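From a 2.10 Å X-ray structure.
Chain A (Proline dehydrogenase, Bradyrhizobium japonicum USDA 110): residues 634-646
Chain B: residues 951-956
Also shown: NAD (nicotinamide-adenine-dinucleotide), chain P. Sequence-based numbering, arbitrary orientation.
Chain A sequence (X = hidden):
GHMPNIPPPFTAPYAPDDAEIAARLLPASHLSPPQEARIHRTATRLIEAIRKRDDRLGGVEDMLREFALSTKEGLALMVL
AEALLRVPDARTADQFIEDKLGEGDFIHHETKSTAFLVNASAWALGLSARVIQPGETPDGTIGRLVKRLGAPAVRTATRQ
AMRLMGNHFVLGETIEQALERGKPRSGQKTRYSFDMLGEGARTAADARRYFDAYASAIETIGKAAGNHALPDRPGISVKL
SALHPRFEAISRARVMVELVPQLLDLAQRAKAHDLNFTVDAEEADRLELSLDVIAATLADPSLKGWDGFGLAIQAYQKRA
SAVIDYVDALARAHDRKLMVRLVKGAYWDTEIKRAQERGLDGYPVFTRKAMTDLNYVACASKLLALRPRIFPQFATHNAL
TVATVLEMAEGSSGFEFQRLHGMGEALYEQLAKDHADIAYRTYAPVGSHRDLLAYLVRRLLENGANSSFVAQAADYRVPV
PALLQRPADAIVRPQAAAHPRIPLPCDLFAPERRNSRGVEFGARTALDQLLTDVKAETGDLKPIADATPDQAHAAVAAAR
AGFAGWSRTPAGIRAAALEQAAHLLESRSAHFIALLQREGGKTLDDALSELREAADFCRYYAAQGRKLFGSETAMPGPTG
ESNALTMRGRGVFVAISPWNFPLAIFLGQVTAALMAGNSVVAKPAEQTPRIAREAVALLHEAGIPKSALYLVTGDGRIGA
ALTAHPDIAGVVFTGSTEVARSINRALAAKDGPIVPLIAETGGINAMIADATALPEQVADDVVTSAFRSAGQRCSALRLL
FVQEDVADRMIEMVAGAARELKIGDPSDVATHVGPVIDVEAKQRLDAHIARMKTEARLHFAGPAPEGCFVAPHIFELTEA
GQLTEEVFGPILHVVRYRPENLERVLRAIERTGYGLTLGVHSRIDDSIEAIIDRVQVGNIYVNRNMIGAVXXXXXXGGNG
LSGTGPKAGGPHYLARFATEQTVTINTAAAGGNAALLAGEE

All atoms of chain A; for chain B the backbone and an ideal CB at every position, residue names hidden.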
# COMPACT_ATOMS: atom_id res chain seq x y z
N ALA A 634 -18.52 -11.48 -11.75
CA ALA A 634 -18.63 -12.65 -10.88
C ALA A 634 -19.56 -12.34 -9.72
O ALA A 634 -19.41 -11.33 -9.05
CB ALA A 634 -17.25 -13.05 -10.37
N MET A 635 -20.54 -13.21 -9.49
CA MET A 635 -21.44 -13.04 -8.36
C MET A 635 -20.99 -13.92 -7.21
O MET A 635 -20.50 -15.02 -7.43
CB MET A 635 -22.88 -13.40 -8.76
CG MET A 635 -23.34 -12.79 -10.08
SD MET A 635 -23.36 -10.98 -10.07
CE MET A 635 -24.69 -10.69 -8.91
N PRO A 636 -21.14 -13.44 -5.97
CA PRO A 636 -20.79 -14.27 -4.82
C PRO A 636 -21.79 -15.40 -4.69
O PRO A 636 -22.98 -15.21 -4.93
CB PRO A 636 -20.96 -13.31 -3.64
CG PRO A 636 -21.97 -12.31 -4.13
CD PRO A 636 -21.53 -12.08 -5.55
N GLY A 637 -21.32 -16.58 -4.31
CA GLY A 637 -22.19 -17.72 -4.13
C GLY A 637 -21.54 -18.79 -3.29
O GLY A 637 -20.51 -18.56 -2.67
N PRO A 638 -22.14 -19.98 -3.28
CA PRO A 638 -21.59 -21.08 -2.49
C PRO A 638 -20.37 -21.66 -3.18
O PRO A 638 -20.16 -21.39 -4.36
CB PRO A 638 -22.73 -22.09 -2.46
CG PRO A 638 -23.50 -21.84 -3.72
CD PRO A 638 -23.31 -20.38 -4.08
N THR A 639 -19.59 -22.45 -2.46
CA THR A 639 -18.49 -23.18 -3.06
C THR A 639 -19.06 -24.22 -4.04
O THR A 639 -20.23 -24.60 -3.92
CB THR A 639 -17.66 -23.89 -1.97
OG1 THR A 639 -16.49 -24.48 -2.56
CG2 THR A 639 -18.49 -24.98 -1.29
N GLY A 640 -18.25 -24.67 -4.99
CA GLY A 640 -18.69 -25.68 -5.94
C GLY A 640 -19.68 -25.17 -6.98
O GLY A 640 -20.36 -25.95 -7.65
N GLU A 641 -19.76 -23.85 -7.12
CA GLU A 641 -20.66 -23.24 -8.10
C GLU A 641 -20.12 -21.91 -8.59
O GLU A 641 -19.63 -21.10 -7.80
CB GLU A 641 -22.06 -23.05 -7.50
CG GLU A 641 -23.10 -22.53 -8.47
CD GLU A 641 -24.44 -22.28 -7.80
OE1 GLU A 641 -24.66 -21.17 -7.28
OE2 GLU A 641 -25.28 -23.21 -7.80
N SER A 642 -20.21 -21.67 -9.89
CA SER A 642 -19.87 -20.36 -10.43
C SER A 642 -21.12 -19.63 -10.90
O SER A 642 -22.04 -20.25 -11.44
CB SER A 642 -18.87 -20.48 -11.58
OG SER A 642 -19.49 -20.99 -12.75
N ASN A 643 -21.15 -18.32 -10.70
CA ASN A 643 -22.26 -17.48 -11.13
C ASN A 643 -21.72 -16.23 -11.80
O ASN A 643 -21.02 -15.44 -11.17
CB ASN A 643 -23.15 -17.10 -9.95
CG ASN A 643 -23.87 -18.30 -9.37
OD1 ASN A 643 -24.93 -18.69 -9.86
ND2 ASN A 643 -23.30 -18.88 -8.32
N ALA A 644 -22.05 -16.05 -13.07
CA ALA A 644 -21.51 -14.94 -13.84
C ALA A 644 -22.61 -14.16 -14.55
O ALA A 644 -23.46 -14.74 -15.23
CB ALA A 644 -20.48 -15.45 -14.83
N LEU A 645 -22.58 -12.83 -14.39
CA LEU A 645 -23.54 -11.94 -15.03
C LEU A 645 -22.92 -11.27 -16.26
O LEU A 645 -21.82 -10.70 -16.19
CB LEU A 645 -24.02 -10.87 -14.04
CG LEU A 645 -25.10 -9.88 -14.48
CD1 LEU A 645 -26.41 -10.59 -14.82
CD2 LEU A 645 -25.33 -8.83 -13.39
N THR A 646 -23.61 -11.36 -17.39
CA THR A 646 -23.13 -10.73 -18.62
C THR A 646 -24.21 -9.83 -19.20
O THR A 646 -25.37 -9.90 -18.79
CB THR A 646 -22.69 -11.77 -19.67
OG1 THR A 646 -23.74 -12.72 -19.87
CG2 THR A 646 -21.45 -12.53 -19.20
N UNK B 951 -31.09 -14.46 -4.43
CA UNK B 951 -30.90 -13.01 -4.48
C UNK B 951 -29.42 -12.61 -4.39
O UNK B 951 -28.72 -13.00 -3.45
CB UNK B 951 -31.68 -12.35 -3.35
N UNK B 952 -28.95 -11.84 -5.37
CA UNK B 952 -27.57 -11.38 -5.38
C UNK B 952 -26.58 -12.41 -5.90
O UNK B 952 -25.38 -12.13 -6.01
CB UNK B 952 -27.16 -10.96 -3.97
N UNK B 953 -27.08 -13.59 -6.23
CA UNK B 953 -26.22 -14.68 -6.69
C UNK B 953 -26.63 -15.06 -8.10
O UNK B 953 -25.81 -15.08 -9.02
CB UNK B 953 -26.30 -15.89 -5.76
N UNK B 954 -27.91 -15.37 -8.27
CA UNK B 954 -28.49 -15.53 -9.59
C UNK B 954 -29.50 -14.42 -9.81
O UNK B 954 -30.69 -14.61 -9.55
CB UNK B 954 -29.14 -16.91 -9.75
N UNK B 955 -29.04 -13.24 -10.28
CA UNK B 955 -29.98 -12.20 -10.71
C UNK B 955 -30.95 -12.85 -11.67
O UNK B 955 -30.52 -13.46 -12.66
CB UNK B 955 -29.27 -11.01 -11.36
N UNK B 956 -32.24 -12.74 -11.38
CA UNK B 956 -33.24 -13.54 -12.08
C UNK B 956 -34.19 -12.72 -12.94
O UNK B 956 -34.62 -11.63 -12.56
CB UNK B 956 -34.05 -14.35 -11.06
PA NAD P . -51.60 -13.14 -13.89
O1A NAD P . -51.23 -12.56 -15.38
O2A NAD P . -52.82 -13.95 -13.96
O5B NAD P . -51.85 -11.82 -12.90
C5B NAD P . -50.99 -11.57 -11.79
C4B NAD P . -51.23 -10.20 -11.14
O4B NAD P . -51.67 -9.13 -12.06
C3B NAD P . -52.34 -10.10 -10.01
O3B NAD P . -52.06 -9.42 -8.83
C2B NAD P . -53.56 -9.73 -10.85
O2B NAD P . -54.81 -9.52 -10.22
C1B NAD P . -52.98 -8.69 -11.69
N9A NAD P . -53.78 -8.43 -12.89
C8A NAD P . -54.54 -9.32 -13.59
N7A NAD P . -55.11 -8.63 -14.69
C5A NAD P . -54.67 -7.28 -14.65
C6A NAD P . -54.92 -6.19 -15.47
N6A NAD P . -55.79 -6.34 -16.63
N1A NAD P . -54.36 -4.99 -15.19
C2A NAD P . -53.53 -4.85 -14.09
N3A NAD P . -53.28 -5.92 -13.28
C4A NAD P . -53.86 -7.14 -13.56
O3 NAD P . -50.31 -14.04 -13.30
PN NAD P . -50.54 -15.15 -12.07
O1N NAD P . -51.87 -16.08 -12.42
O2N NAD P . -50.74 -14.44 -10.80
O5D NAD P . -49.21 -16.14 -11.91
C5D NAD P . -48.67 -16.81 -13.04
C4D NAD P . -47.72 -16.02 -13.96
O4D NAD P . -46.69 -15.11 -13.36
C3D NAD P . -46.90 -16.82 -15.06
O3D NAD P . -47.11 -16.54 -16.42
C2D NAD P . -45.47 -16.71 -14.47
O2D NAD P . -44.36 -17.26 -15.15
C1D NAD P . -45.47 -15.30 -14.05
N1N NAD P . -44.33 -15.07 -13.14
C2N NAD P . -43.09 -14.66 -13.66
C3N NAD P . -41.95 -14.45 -12.76
C7N NAD P . -40.60 -13.99 -13.32
O7N NAD P . -39.79 -13.54 -12.58
N7N NAD P . -40.38 -13.91 -14.75
C4N NAD P . -42.11 -14.68 -11.30
C5N NAD P . -43.34 -15.09 -10.78
C6N NAD P . -44.49 -15.29 -11.69

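Position 951 opens the segment beyond the reach of the 634-646 stretch: its ideal CB has no atom of that stretch within 5.5 Å. The contact sets no rule here, and its extended backbone would take almost any residue. The deposited residue is V951(B), which makes no contact with the 634-646 stretch.

Position 952 is read from its backbone. With phi/psi of 81/-2 it lies where a CB is usually strained, so glycine is favoured first, with asparagine or aspartate as less comfortable alternatives. The CB would point sideways and stop 5.4 Å from CG of P636(A), so the stretch does not itself exclude a small side chain. The deposited residue is G952(B). Its contribution is backbone: its O lies 3.3 Å from CE of M635(A) and 3.9 Å from CD of P636(A), so both side chains pack on the peptide.

Position 953 sits closest to the chain A backbone, its CA 5.3 Å from CA of M635(A). CA-to-CB points sideways, and the ideal CB is already 3.5 Å from O of P636(A), 4.8 Å from CA of G637(A) and 5.0 Å from ND2 of N643(A). So near a wall of backbone and polar atoms, a compact side chain is the natural reading: alanine, valine, threonine or perhaps serine. The deposited residue is V953(B). Its CG2 comes within 3.0 Å of O of P636(A), a tight approach, while CG1 lies 4.0 Å from CA of G637(A) and 3.5 Å from ND2 of N643(A). The valine covers more of the contact than any other residue of its segment, and its backbone O also meets CB of M635(A) at 3.4 Å.

At 954 CA-to-CB points away from chain A. Yet the ideal CB is 4.6 Å from OD1 of N643(A), and the carboxylate of E641(A) lies farther along the same side. A chain long enough to turn back and offer a donor would suit: glutamine, lysine or arginine. The deposited residue is Q954(B). Its end does return, and NE2 donates a hydrogen bond to OD1 of N643(A) at 2.9 Å. NE2 also lies 3.1 Å from OE1 of E641(A), but the angle is too poor for a hydrogen bond; a water joins these two atoms instead, donating to OE1 at 2.7 Å and accepting from NE2 at 3.0 Å. Within chain A, ND2 of N643(A) donates to OE1 of E641(A) at 2.9 Å.

Position 955 points toward chain A, its ideal CB 4.5 Å from CD1 of L645(A) and 5.2 Å from CE of M635(A). These apolar tips invite proline, valine, leucine or isoleucine, and phi/psi of -51/125 permits proline. The deposited residue is P955(B), whose CG rests 3.7 Å from CE of M635(A) and 4.3 Å from CD1 of L645(A).

Position 956 is again beyond the stretch's reach, but NAD lies beyond it, so a large side chain could approach the cofactor. F956(B) does so with its ring edge, CE2 lying 3.4 Å from NAD O7N.

Chain B, residues 951-956: VGVQPF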
# COMPACT_ATOMS: atom_id res chain seq x y z
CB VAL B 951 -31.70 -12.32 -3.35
CG1 VAL B 951 -31.38 -10.84 -3.27
CG2 VAL B 951 -33.22 -12.56 -3.53
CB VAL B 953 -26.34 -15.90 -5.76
CG1 VAL B 953 -25.50 -17.07 -6.28
CG2 VAL B 953 -25.93 -15.51 -4.35
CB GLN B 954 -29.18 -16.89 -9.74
CG GLN B 954 -28.25 -18.09 -9.74
CD GLN B 954 -28.24 -18.81 -8.41
OE1 GLN B 954 -29.23 -18.80 -7.68
NE2 GLN B 954 -27.13 -19.46 -8.09
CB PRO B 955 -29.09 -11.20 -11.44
CG PRO B 955 -27.75 -11.37 -10.79
CD PRO B 955 -27.64 -12.83 -10.49
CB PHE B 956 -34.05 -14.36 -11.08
CG PHE B 956 -35.04 -15.29 -11.73
CD1 PHE B 956 -34.64 -16.54 -12.16
CD2 PHE B 956 -36.35 -14.91 -11.91
CE1 PHE B 956 -35.54 -17.40 -12.78
CE2 PHE B 956 -37.26 -15.76 -12.52
CZ PHE B 956 -36.85 -17.01 -12.95
O HOH W 1 -26.58 -20.76 -5.44
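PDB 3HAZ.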